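Local atomic coordinates of cytidine deaminase (Burkholderia pseudomallei, PDB entry 3DMO), a protein that probably catalyses the zinc-dependent hydrolytic deamination of cytidine and 2'-deoxycytidine to uridine and 2'-deoxyuridine, scavenging these nucleosides for UMP synthesis. Residues H12-A17 and G35-T40; A18-E23 and V45-N50; V39-K44 and P77-A82. All blocks are in the same frame, centred on the assembly; numbering follows the deposited sequence.

In the fold
The three contacts join helix 11-22 and three adjacent strands of the mixed sheet, in the spatial order 45-49, 34-40, 80-87. Interactions 1 and 2 use successive turns of the helix, against strand 34-40 and then strand 45-49; their centres are about 7 Å apart. Interaction 3 shares V39 and T40 with interaction 1 and lies about 12 Å from it, centre to centre, and about 16 Å from interaction 2. Along the chain the segments run 12-17, 18-23, 35-40, 39-44, 45-50, 77-82, so interaction 2 crosses both of the others. Together they tie the N-terminal helix and the 34-49 hairpin to the sheet; G48 of interaction 2 lies about 11 Å from a bound zinc ion.

Interaction 1: H12-A17 and G35-T40; sequences HALIEA and GAALVT
L14 reaches the strand through two side-chain torsions that both lie well away from staggered values (chi1 -128°, chi2 -143°), which swing its forked end toward A37 although its CB starts off across the line to the strand. On the strand, V39 offers its CB to the leucine. This is helix-on-sheet packing in the cytidine deaminase fold: helix 11-22 lies on the sheet face that carries A37 and V39, while A36 and L38 point to the other face, where helix 62-72 packs with A62, L67 and A70.

The segment axes approach to 7.2 Å and their chain directions differ by 133°, so the helix crosses the strand obliquely. The closest backbone pair is A17 and A37, with 5.8 Å between their CA atoms. No hydrogen bond spans the two segments, and the contact is apolar. Both methyls of L14 sit near the A37 carbonyl: CD2 is 3.5 Å from A37 O and CD1 is 3.8 Å from the same oxygen. CD2 also meets A37 CB at 3.8 Å and lies 4.2 Å from V39 CB, so this one methyl bridges two residues that face the helix.

The strand's polar backbone is used within the sheet, where A37 bonds to A84 on one side and L38 to F46 on the other. L14 continues past this strand to A82 and A84, extending the apolar contact over strand 80-87. L38, turned away from the helix, has its side chain about 8 Å from that of E63, the predicted proton donor. One helical turn after L14, where the backbones come nearest, methyl meets methyl: A37 CB faces the helical turn, 3.7 Å from A17 CB and equally far from L14 O.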
ATOM      1  N   HIS A  12      16.491   9.613  25.050  1.00 31.20           N
ATOM      2  CA  HIS A  12      15.605  10.681  25.507  1.00 30.59           C
ATOM      3  C   HIS A  12      15.459  11.802  24.481  1.00 29.67           C
ATOM      4  O   HIS A  12      14.347  12.266  24.221  1.00 29.66           O
ATOM      5  CB  HIS A  12      16.068  11.260  26.847  1.00 31.17           C
ATOM      6  CG  HIS A  12      15.195  12.369  27.348  1.00 32.49           C
ATOM      7  ND1 HIS A  12      15.519  13.701  27.193  1.00 34.94           N
ATOM      8  CD2 HIS A  12      13.993  12.346  27.974  1.00 34.25           C
ATOM      9  CE1 HIS A  12      14.564  14.449  27.717  1.00 35.26           C
ATOM     10  NE2 HIS A  12      13.626  13.652  28.196  1.00 35.42           N
ATOM     11  N   ALA A  13      16.584  12.233  23.912  1.00 28.30           N
ATOM     12  CA  ALA A  13      16.597  13.276  22.894  1.00 27.15           C
ATOM     13  C   ALA A  13      15.867  12.837  21.622  1.00 26.32           C
ATOM     14  O   ALA A  13      15.142  13.635  21.024  1.00 26.21           O
ATOM     15  CB  ALA A  13      18.021  13.679  22.569  1.00 26.99           C
ATOM     16  N   LEU A  14      16.067  11.582  21.217  1.00 25.54           N
ATOM     17  CA  LEU A  14      15.417  11.038  20.013  1.00 24.91           C
ATOM     18  C   LEU A  14      13.897  10.932  20.216  1.00 24.05           C
ATOM     19  O   LEU A  14      13.119  11.204  19.298  1.00 23.28           O
ATOM     20  CB  LEU A  14      15.987   9.662  19.650  1.00 25.03           C
ATOM     21  CG  LEU A  14      16.514   9.337  18.243  1.00 26.81           C
ATOM     22  CD1 LEU A  14      16.185   7.900  17.853  1.00 25.54           C
ATOM     23  CD2 LEU A  14      16.091  10.303  17.131  1.00 26.28           C
ATOM     24  N   ILE A  15      13.484  10.546  21.419  1.00 23.35           N
ATOM     25  CA  ILE A  15      12.058  10.472  21.758  1.00 23.11           C
ATOM     26  C   ILE A  15      11.424  11.863  21.719  1.00 23.33           C
ATOM     27  O   ILE A  15      10.321  12.039  21.189  1.00 23.05           O
ATOM     28  CB  ILE A  15      11.831   9.794  23.129  1.00 23.00           C
ATOM     29  CG1 ILE A  15      12.022   8.275  23.004  1.00 22.59           C
ATOM     30  CG2 ILE A  15      10.437  10.124  23.683  1.00 22.62           C
ATOM     31  CD1 ILE A  15      12.289   7.552  24.340  1.00 23.02           C
ATOM     32  N   GLU A  16      12.122  12.855  22.265  1.00 23.65           N
ATOM     33  CA  GLU A  16      11.630  14.234  22.226  1.00 24.29           C
ATOM     34  C   GLU A  16      11.444  14.741  20.792  1.00 23.46           C
ATOM     35  O   GLU A  16      10.499  15.472  20.503  1.00 23.28           O
ATOM     36  CB  GLU A  16      12.528  15.186  23.036  1.00 25.09           C
ATOM     37  CG  GLU A  16      12.370  15.064  24.566  1.00 29.17           C
ATOM     38  CD  GLU A  16      10.905  15.156  25.035  1.00 34.56           C
ATOM     39  OE1 GLU A  16      10.227  16.162  24.713  1.00 37.72           O
ATOM     40  OE2 GLU A  16      10.431  14.216  25.722  1.00 37.08           O
ATOM     41  N   ALA A  17      12.341  14.339  19.895  1.00 23.17           N
ATOM     42  CA  ALA A  17      12.214  14.686  18.476  1.00 22.54           C
ATOM     43  C   ALA A  17      11.024  13.963  17.817  1.00 22.03           C
ATOM     44  O   ALA A  17      10.313  14.549  17.003  1.00 21.73           O
ATOM     45  CB  ALA A  17      13.523  14.404  17.737  1.00 22.34           C
ATOM     46  N   GLY A  35       4.339   9.953  15.631  1.00 18.68           N
ATOM     47  CA  GLY A  35       5.574  10.613  15.229  1.00 18.12           C
ATOM     48  C   GLY A  35       6.747   9.660  15.243  1.00 18.01           C
ATOM     49  O   GLY A  35       6.765   8.675  15.982  1.00 18.07           O
ATOM     50  N   ALA A  36       7.738   9.965  14.414  1.00 18.38           N
ATOM     51  CA  ALA A  36       8.978   9.208  14.388  1.00 18.53           C
ATOM     52  C   ALA A  36      10.132  10.154  14.183  1.00 18.71           C
ATOM     53  O   ALA A  36       9.977  11.223  13.592  1.00 19.51           O
ATOM     54  CB  ALA A  36       8.950   8.152  13.282  1.00 17.94           C
ATOM     55  N   ALA A  37      11.288   9.774  14.703  1.00 19.15           N
ATOM     56  CA  ALA A  37      12.503  10.534  14.467  1.00 19.31           C
ATOM     57  C   ALA A  37      13.639   9.577  14.193  1.00 19.38           C
ATOM     58  O   ALA A  37      13.891   8.658  14.968  1.00 19.05           O
ATOM     59  CB  ALA A  37      12.824  11.427  15.646  1.00 19.70           C
ATOM     60  N   LEU A  38      14.317   9.823  13.081  1.00 19.91           N
ATOM     61  CA  LEU A  38      15.350   8.944  12.555  1.00 20.32           C
ATOM     62  C   LEU A  38      16.672   9.689  12.623  1.00 20.39           C
ATOM     63  O   LEU A  38      16.748  10.849  12.193  1.00 20.89           O
ATOM     64  CB  LEU A  38      15.010   8.633  11.095  1.00 20.69           C
ATOM     65  CG  LEU A  38      15.889   7.761  10.216  1.00 20.87           C
ATOM     66  CD1 LEU A  38      15.926   6.324  10.728  1.00 20.82           C
ATOM     67  CD2 LEU A  38      15.335   7.822   8.800  1.00 20.85           C
ATOM     68  N   VAL A  39      17.705   9.050  13.171  1.00 19.82           N
ATOM     69  CA  VAL A  39      19.017   9.689  13.232  1.00 20.26           C
ATOM     70  C   VAL A  39      19.984   8.900  12.370  1.00 20.26           C
ATOM     71  O   VAL A  39      20.041   7.683  12.465  1.00 19.63           O
ATOM     72  CB  VAL A  39      19.547   9.888  14.695  1.00 20.20           C
ATOM     73  CG1 VAL A  39      19.718   8.555  15.436  1.00 20.27           C
ATOM     74  CG2 VAL A  39      20.853  10.707  14.683  1.00 20.55           C
ATOM     75  N   THR A  40      20.719   9.605  11.520  1.00 20.66           N
ATOM     76  CA  THR A  40      21.577   8.969  10.529  1.00 21.39           C
ATOM     77  C   THR A  40      22.988   8.720  11.058  1.00 21.94           C
ATOM     78  O   THR A  40      23.340   9.150  12.157  1.00 21.86           O
ATOM     79  CB  THR A  40      21.679   9.833   9.258  1.00 21.13           C
ATOM     80  OG1 THR A  40      22.375  11.045   9.568  1.00 21.54           O
ATOM     81  CG2 THR A  40      20.295  10.186   8.724  1.00 20.57           C
TER

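Interaction 2: A18-E23 and V45-N50; sequences AKAARE and VFHGCN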
ATOM      1  N   ALA A  18      10.799  12.705  18.193  1.00 21.53           N
ATOM      2  CA  ALA A  18       9.654  11.939  17.687  1.00 21.59           C
ATOM      3  C   ALA A  18       8.324  12.563  18.128  1.00 21.48           C
ATOM      4  O   ALA A  18       7.367  12.614  17.356  1.00 21.03           O
ATOM      5  CB  ALA A  18       9.746  10.490  18.132  1.00 21.53           C
ATOM      6  N   LYS A  19       8.272  13.052  19.362  1.00 21.11           N
ATOM      7  CA  LYS A  19       7.074  13.743  19.863  1.00 21.31           C
ATOM      8  C   LYS A  19       6.842  15.073  19.139  1.00 21.20           C
ATOM      9  O   LYS A  19       5.703  15.435  18.861  1.00 21.28           O
ATOM     10  CB  LYS A  19       7.159  13.956  21.378  1.00 21.25           C
ATOM     11  CG  LYS A  19       7.114  12.680  22.182  1.00 21.11           C
ATOM     12  CD  LYS A  19       7.213  12.941  23.690  1.00 21.91           C
ATOM     13  CE  LYS A  19       6.972  11.647  24.448  1.00 24.44           C
ATOM     14  NZ  LYS A  19       7.028  11.827  25.923  1.00 26.36           N
ATOM     15  N   ALA A  20       7.918  15.796  18.829  1.00 21.20           N
ATOM     16  CA  ALA A  20       7.803  17.024  18.046  1.00 21.46           C
ATOM     17  C   ALA A  20       7.307  16.730  16.626  1.00 21.47           C
ATOM     18  O   ALA A  20       6.489  17.484  16.095  1.00 22.03           O
ATOM     19  CB  ALA A  20       9.135  17.794  18.018  1.00 21.83           C
ATOM     20  N   ALA A  21       7.800  15.635  16.036  1.00 20.75           N
ATOM     21  CA  ALA A  21       7.352  15.145  14.722  1.00 20.34           C
ATOM     22  C   ALA A  21       5.855  14.835  14.725  1.00 19.56           C
ATOM     23  O   ALA A  21       5.123  15.251  13.826  1.00 20.25           O
ATOM     24  CB  ALA A  21       8.148  13.909  14.324  1.00 19.88           C
ATOM     25  N   ARG A  22       5.417  14.126  15.767  1.00 19.72           N
ATOM     26  CA  ARG A  22       4.027  13.710  15.944  1.00 19.75           C
ATOM     27  C   ARG A  22       3.054  14.878  15.862  1.00 20.62           C
ATOM     28  O   ARG A  22       1.962  14.729  15.327  1.00 21.08           O
ATOM     29  CB  ARG A  22       3.861  12.959  17.275  1.00 19.46           C
ATOM     30  CG  ARG A  22       2.435  12.533  17.592  1.00 19.52           C
ATOM     31  CD  ARG A  22       2.370  11.650  18.837  1.00 18.89           C
ATOM     32  NE  ARG A  22       0.986  11.446  19.271  1.00 20.41           N
ATOM     33  CZ  ARG A  22       0.312  12.270  20.073  1.00 21.56           C
ATOM     34  NH1 ARG A  22       0.889  13.359  20.558  1.00 21.80           N
ATOM     35  NH2 ARG A  22      -0.948  12.001  20.398  1.00 22.66           N
ATOM     36  N   GLU A  23       3.463  16.040  16.371  1.00 21.67           N
ATOM     37  CA  GLU A  23       2.598  17.226  16.376  1.00 22.62           C
ATOM     38  C   GLU A  23       2.187  17.692  14.975  1.00 22.41           C
ATOM     39  O   GLU A  23       1.172  18.368  14.811  1.00 22.51           O
ATOM     40  CB  GLU A  23       3.268  18.377  17.135  1.00 23.13           C
ATOM     41  CG  GLU A  23       3.379  18.148  18.641  1.00 26.74           C
ATOM     42  CD  GLU A  23       2.019  17.988  19.303  1.00 32.40           C
ATOM     43  OE1 GLU A  23       1.713  16.873  19.788  1.00 34.33           O
ATOM     44  OE2 GLU A  23       1.244  18.975  19.324  1.00 35.18           O
ATOM     45  N   VAL A  45      18.975  14.348  11.914  1.00 22.05           N
ATOM     46  CA  VAL A  45      17.688  13.849  12.389  1.00 21.24           C
ATOM     47  C   VAL A  45      16.586  14.172  11.381  1.00 20.79           C
ATOM     48  O   VAL A  45      16.512  15.290  10.870  1.00 21.22           O
ATOM     49  CB  VAL A  45      17.352  14.413  13.790  1.00 20.83           C
ATOM     50  CG1 VAL A  45      15.949  13.999  14.236  1.00 21.33           C
ATOM     51  CG2 VAL A  45      18.376  13.932  14.794  1.00 20.66           C
ATOM     52  N   PHE A  46      15.764  13.170  11.072  1.00 20.00           N
ATOM     53  CA  PHE A  46      14.616  13.352  10.195  1.00 19.63           C
ATOM     54  C   PHE A  46      13.321  13.043  10.941  1.00 19.94           C
ATOM     55  O   PHE A  46      13.203  11.984  11.562  1.00 20.34           O
ATOM     56  CB  PHE A  46      14.740  12.457   8.954  1.00 19.26           C
ATOM     57  CG  PHE A  46      15.814  12.903   8.006  1.00 17.97           C
ATOM     58  CD1 PHE A  46      15.512  13.766   6.951  1.00 17.82           C
ATOM     59  CD2 PHE A  46      17.128  12.493   8.184  1.00 16.76           C
ATOM     60  CE1 PHE A  46      16.506  14.199   6.076  1.00 16.95           C
ATOM     61  CE2 PHE A  46      18.124  12.923   7.314  1.00 16.81           C
ATOM     62  CZ  PHE A  46      17.803  13.776   6.258  1.00 18.04           C
ATOM     63  N   HIS A  47      12.374  13.979  10.876  1.00 19.87           N
ATOM     64  CA  HIS A  47      11.035  13.803  11.439  1.00 20.18           C
ATOM     65  C   HIS A  47      10.151  13.040  10.457  1.00 19.86           C
ATOM     66  O   HIS A  47      10.243  13.228   9.243  1.00 20.16           O
ATOM     67  CB  HIS A  47      10.370  15.158  11.677  1.00 20.67           C
ATOM     68  CG  HIS A  47      10.854  15.878  12.893  1.00 21.52           C
ATOM     69  ND1 HIS A  47      11.835  15.375  13.721  1.00 24.09           N
ATOM     70  CD2 HIS A  47      10.508  17.081  13.406  1.00 21.79           C
ATOM     71  CE1 HIS A  47      12.063  16.234  14.701  1.00 23.34           C
ATOM     72  NE2 HIS A  47      11.273  17.278  14.530  1.00 23.62           N
ATOM     73  N   GLY A  48       9.270  12.212  10.999  1.00 19.69           N
ATOM     74  CA  GLY A  48       8.211  11.603  10.222  1.00 19.33           C
ATOM     75  C   GLY A  48       6.921  11.653  11.014  1.00 19.37           C
ATOM     76  O   GLY A  48       6.931  11.634  12.248  1.00 19.04           O
ATOM     77  N   CYS A  49       5.806  11.740  10.304  1.00 19.10           N
ATOM     78  CA  CYS A  49       4.498  11.661  10.926  1.00 19.09           C
ATOM     79  C   CYS A  49       3.582  10.902   9.980  1.00 19.33           C
ATOM     80  O   CYS A  49       3.890  10.766   8.781  1.00 18.53           O
ATOM     81  CB  CYS A  49       3.961  13.070  11.216  1.00 18.99           C
ATOM     82  SG  CYS A  49       3.790  14.099   9.745  1.00 22.02           S
ATOM     83  N   ASN A  50       2.472  10.388  10.501  1.00 18.81           N
ATOM     84  CA  ASN A  50       1.498   9.762   9.618  1.00 18.87           C
ATOM     85  C   ASN A  50       0.786  10.811   8.761  1.00 19.11           C
ATOM     86  O   ASN A  50       0.623  11.965   9.178  1.00 18.95           O
ATOM     87  CB  ASN A  50       0.530   8.818  10.356  1.00 18.87           C
ATOM     88  CG  ASN A  50      -0.196   9.476  11.520  1.00 19.56           C
ATOM     89  OD1 ASN A  50       0.353  10.335  12.211  1.00 19.17           O
ATOM     90  ND2 ASN A  50      -1.429   9.032  11.768  1.00 18.84           N
TER
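The 18-22 part of helix 11-22 and strand 45-49 run in broadly the same direction, 44° apart, with their segment axes 7.1 Å apart at closest approach. The backbones come nearest at A21 and H47, whose CA atoms are separated by 5.1 Å. At this point it is the methyl of A21 that the helix turns toward the strand.

H47 holds CG beside its backbone N and anti to its carbonyl carbon, with chi2 near 1°, which lays one ring face against the helix. A21 CB stands over that face in a CH-pi contact, 4.0 Å from the ring centroid and 28° off the ring normal. Its closest ring atom is H47 CG, at 3.6 Å. A20 CB approaches the far end of the imidazole obliquely, 4.1 Å from H47 NE2.

Strand 45-49 is the outermost on that side of this chain's sheet; in the alpha/beta arrangement of the deaminase fold, helix 11-22 lies across it and strand 34-40 and reaches strand 80-87 through A18. Beyond the ring, A21 CB packs 3.3 Å from G48 O, a carbonyl that also pairs with the A36 backbone in the sheet. C49 CB meets A21 O at 3.6 Å, and C49 packs on A72 of the second subunit. Next along, N50, in the predicted substrate-binding segment, is fixed through OD1 to V34 N and through ND2 to F32 O.

Interaction 3: V39-K44 and P77-A82; sequences VTNDGK and PGEFAA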
ATOM      1  N   VAL A  39      17.705   9.050  13.171  1.00 19.82           N
ATOM      2  CA  VAL A  39      19.017   9.689  13.232  1.00 20.26           C
ATOM      3  C   VAL A  39      19.984   8.900  12.370  1.00 20.26           C
ATOM      4  O   VAL A  39      20.041   7.683  12.465  1.00 19.63           O
ATOM      5  CB  VAL A  39      19.547   9.888  14.695  1.00 20.20           C
ATOM      6  CG1 VAL A  39      19.718   8.555  15.436  1.00 20.27           C
ATOM      7  CG2 VAL A  39      20.853  10.707  14.683  1.00 20.55           C
ATOM      8  N   THR A  40      20.719   9.605  11.520  1.00 20.66           N
ATOM      9  CA  THR A  40      21.577   8.969  10.529  1.00 21.39           C
ATOM     10  C   THR A  40      22.988   8.720  11.058  1.00 21.94           C
ATOM     11  O   THR A  40      23.340   9.150  12.157  1.00 21.86           O
ATOM     12  CB  THR A  40      21.679   9.833   9.258  1.00 21.13           C
ATOM     13  OG1 THR A  40      22.375  11.045   9.568  1.00 21.54           O
ATOM     14  CG2 THR A  40      20.295  10.186   8.724  1.00 20.57           C
ATOM     15  N   ASN A  41      23.789   8.044  10.245  1.00 22.58           N
ATOM     16  CA  ASN A  41      25.202   7.809  10.532  1.00 23.05           C
ATOM     17  C   ASN A  41      26.022   9.074  10.854  1.00 23.58           C
ATOM     18  O   ASN A  41      26.942   9.014  11.675  1.00 24.55           O
ATOM     19  CB  ASN A  41      25.853   6.951   9.425  1.00 22.83           C
ATOM     20  CG  ASN A  41      25.692   7.536   8.016  1.00 22.39           C
ATOM     21  OD1 ASN A  41      25.104   8.594   7.814  1.00 23.50           O
ATOM     22  ND2 ASN A  41      26.237   6.825   7.026  1.00 23.87           N
ATOM     23  N   ASP A  42      25.686  10.206  10.233  1.00 23.38           N
ATOM     24  CA  ASP A  42      26.388  11.459  10.496  1.00 23.78           C
ATOM     25  C   ASP A  42      25.636  12.384  11.461  1.00 23.79           C
ATOM     26  O   ASP A  42      25.951  13.573  11.580  1.00 23.93           O
ATOM     27  CB  ASP A  42      26.777  12.166   9.183  1.00 23.57           C
ATOM     28  CG  ASP A  42      25.581  12.621   8.360  1.00 24.42           C
ATOM     29  OD1 ASP A  42      25.813  13.280   7.317  1.00 25.75           O
ATOM     30  OD2 ASP A  42      24.420  12.345   8.730  1.00 23.86           O
ATOM     31  N   GLY A  43      24.632  11.834  12.143  1.00 23.93           N
ATOM     32  CA  GLY A  43      23.943  12.540  13.226  1.00 24.26           C
ATOM     33  C   GLY A  43      22.780  13.442  12.853  1.00 24.44           C
ATOM     34  O   GLY A  43      22.236  14.138  13.718  1.00 25.00           O
ATOM     35  N   LYS A  44      22.400  13.445  11.576  1.00 24.03           N
ATOM     36  CA  LYS A  44      21.255  14.220  11.109  1.00 23.80           C
ATOM     37  C   LYS A  44      19.953  13.539  11.525  1.00 23.00           C
ATOM     38  O   LYS A  44      19.846  12.313  11.493  1.00 22.92           O
ATOM     39  CB  LYS A  44      21.306  14.377   9.594  1.00 24.36           C
ATOM     40  CG  LYS A  44      20.437  15.491   9.049  1.00 27.33           C
ATOM     41  CD  LYS A  44      20.932  15.908   7.668  1.00 32.62           C
ATOM     42  CE  LYS A  44      20.465  17.313   7.297  1.00 35.31           C
ATOM     43  NZ  LYS A  44      18.996  17.366   7.045  1.00 36.79           N
ATOM     44  N   PRO A  77      20.224   2.791   2.158  1.00 19.11           N
ATOM     45  CA  PRO A  77      20.068   1.698   3.117  1.00 19.43           C
ATOM     46  C   PRO A  77      21.320   1.425   3.944  1.00 20.06           C
ATOM     47  O   PRO A  77      22.439   1.350   3.399  1.00 20.10           O
ATOM     48  CB  PRO A  77      19.747   0.501   2.227  1.00 19.11           C
ATOM     49  CG  PRO A  77      19.018   1.113   1.063  1.00 19.47           C
ATOM     50  CD  PRO A  77      19.697   2.441   0.824  1.00 19.46           C
ATOM     51  N   GLY A  78      21.127   1.292   5.251  1.00 20.45           N
ATOM     52  CA  GLY A  78      22.226   1.007   6.167  1.00 20.95           C
ATOM     53  C   GLY A  78      22.875   2.237   6.773  1.00 21.22           C
ATOM     54  O   GLY A  78      23.781   2.109   7.601  1.00 21.99           O
ATOM     55  N   GLU A  79      22.423   3.425   6.376  1.00 20.69           N
ATOM     56  CA  GLU A  79      23.009   4.673   6.889  1.00 20.58           C
ATOM     57  C   GLU A  79      22.281   5.264   8.089  1.00 20.68           C
ATOM     58  O   GLU A  79      22.471   6.442   8.408  1.00 21.00           O
ATOM     59  CB  GLU A  79      23.113   5.721   5.784  1.00 20.42           C
ATOM     60  CG  GLU A  79      24.141   5.384   4.737  1.00 20.58           C
ATOM     61  CD  GLU A  79      24.551   6.586   3.933  1.00 21.38           C
ATOM     62  OE1 GLU A  79      23.758   7.049   3.084  1.00 20.60           O
ATOM     63  OE2 GLU A  79      25.679   7.059   4.142  1.00 22.32           O
ATOM     64  N   PHE A  80      21.461   4.449   8.753  1.00 20.55           N
ATOM     65  CA  PHE A  80      20.679   4.905   9.907  1.00 20.34           C
ATOM     66  C   PHE A  80      21.127   4.255  11.211  1.00 20.50           C
ATOM     67  O   PHE A  80      21.362   3.046  11.268  1.00 21.02           O
ATOM     68  CB  PHE A  80      19.181   4.715   9.648  1.00 20.36           C
ATOM     69  CG  PHE A  80      18.758   5.232   8.308  1.00 19.94           C
ATOM     70  CD1 PHE A  80      18.458   4.351   7.275  1.00 19.23           C
ATOM     71  CD2 PHE A  80      18.743   6.601   8.058  1.00 21.38           C
ATOM     72  CE1 PHE A  80      18.105   4.835   6.014  1.00 20.52           C
ATOM     73  CE2 PHE A  80      18.391   7.097   6.803  1.00 20.97           C
ATOM     74  CZ  PHE A  80      18.071   6.205   5.779  1.00 20.30           C
ATOM     75  N   ALA A  81      21.276   5.083  12.241  1.00 20.36           N
ATOM     76  CA  ALA A  81      21.700   4.617  13.558  1.00 20.58           C
ATOM     77  C   ALA A  81      20.521   4.149  14.415  1.00 20.12           C
ATOM     78  O   ALA A  81      20.591   3.104  15.065  1.00 20.75           O
ATOM     79  CB  ALA A  81      22.454   5.721  14.275  1.00 20.69           C
ATOM     80  N   ALA A  82      19.446   4.932  14.420  1.00 19.55           N
ATOM     81  CA  ALA A  82      18.297   4.670  15.290  1.00 18.86           C
ATOM     82  C   ALA A  82      17.050   5.377  14.792  1.00 18.86           C
ATOM     83  O   ALA A  82      17.131   6.432  14.133  1.00 18.88           O
ATOM     84  CB  ALA A  82      18.598   5.118  16.732  1.00 18.81           C
TER
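Backbone hydrogen bonds define this contact as an antiparallel strand pair interrupted by a classic beta bulge. V39 N bonds to A82 O at 2.8 Å, almost straight at 172° and nearly along the C=O axis. V39 O takes A81 N at 2.9 Å, in the carbonyl plane, and more weakly A82 N at 3.4 Å, so A81 and A82 both face V39. Past the bulge T40 and F80 form a non-hydrogen-bonded pair, and N41 N then bonds to E79 O at 2.8 Å from above the carbonyl plane.

One side-chain hydrogen bond spans the segments. N41 CG lies between its backbone N and carbonyl carbon (chi1 55°), and E79 CG lies beside its backbone N with the chain extended beyond. N41 ND2 donates to E79 OE2 at 2.9 Å, with the oxygen near the amide plane but approached from above the carboxylate; the two flat groups stand 87° apart. E79 OE1 has a salt bridge to R76. Within 39-44, T40 OG1 donates to D42 OD2 at 2.6 Å across a type I turn; T40 N to K44 O and G43 N to T40 O complete a 3:5 hairpin with a G1 bulge, in which G43 has positive phi.

Apolar contacts flank the bonds. V39 CG1 reaches A82 CB at 3.8 Å, while T40 CG2 touches the edge of the F80 ring at CD2, 4.0 Å away.

The pairing joins strand 34-40 to strand 80-87 just where the former turns into strand 45-49, whose V45 packs on V39 and F46 on T40; the F80 ring packs on L67, A70 and L71 of helix 62-72.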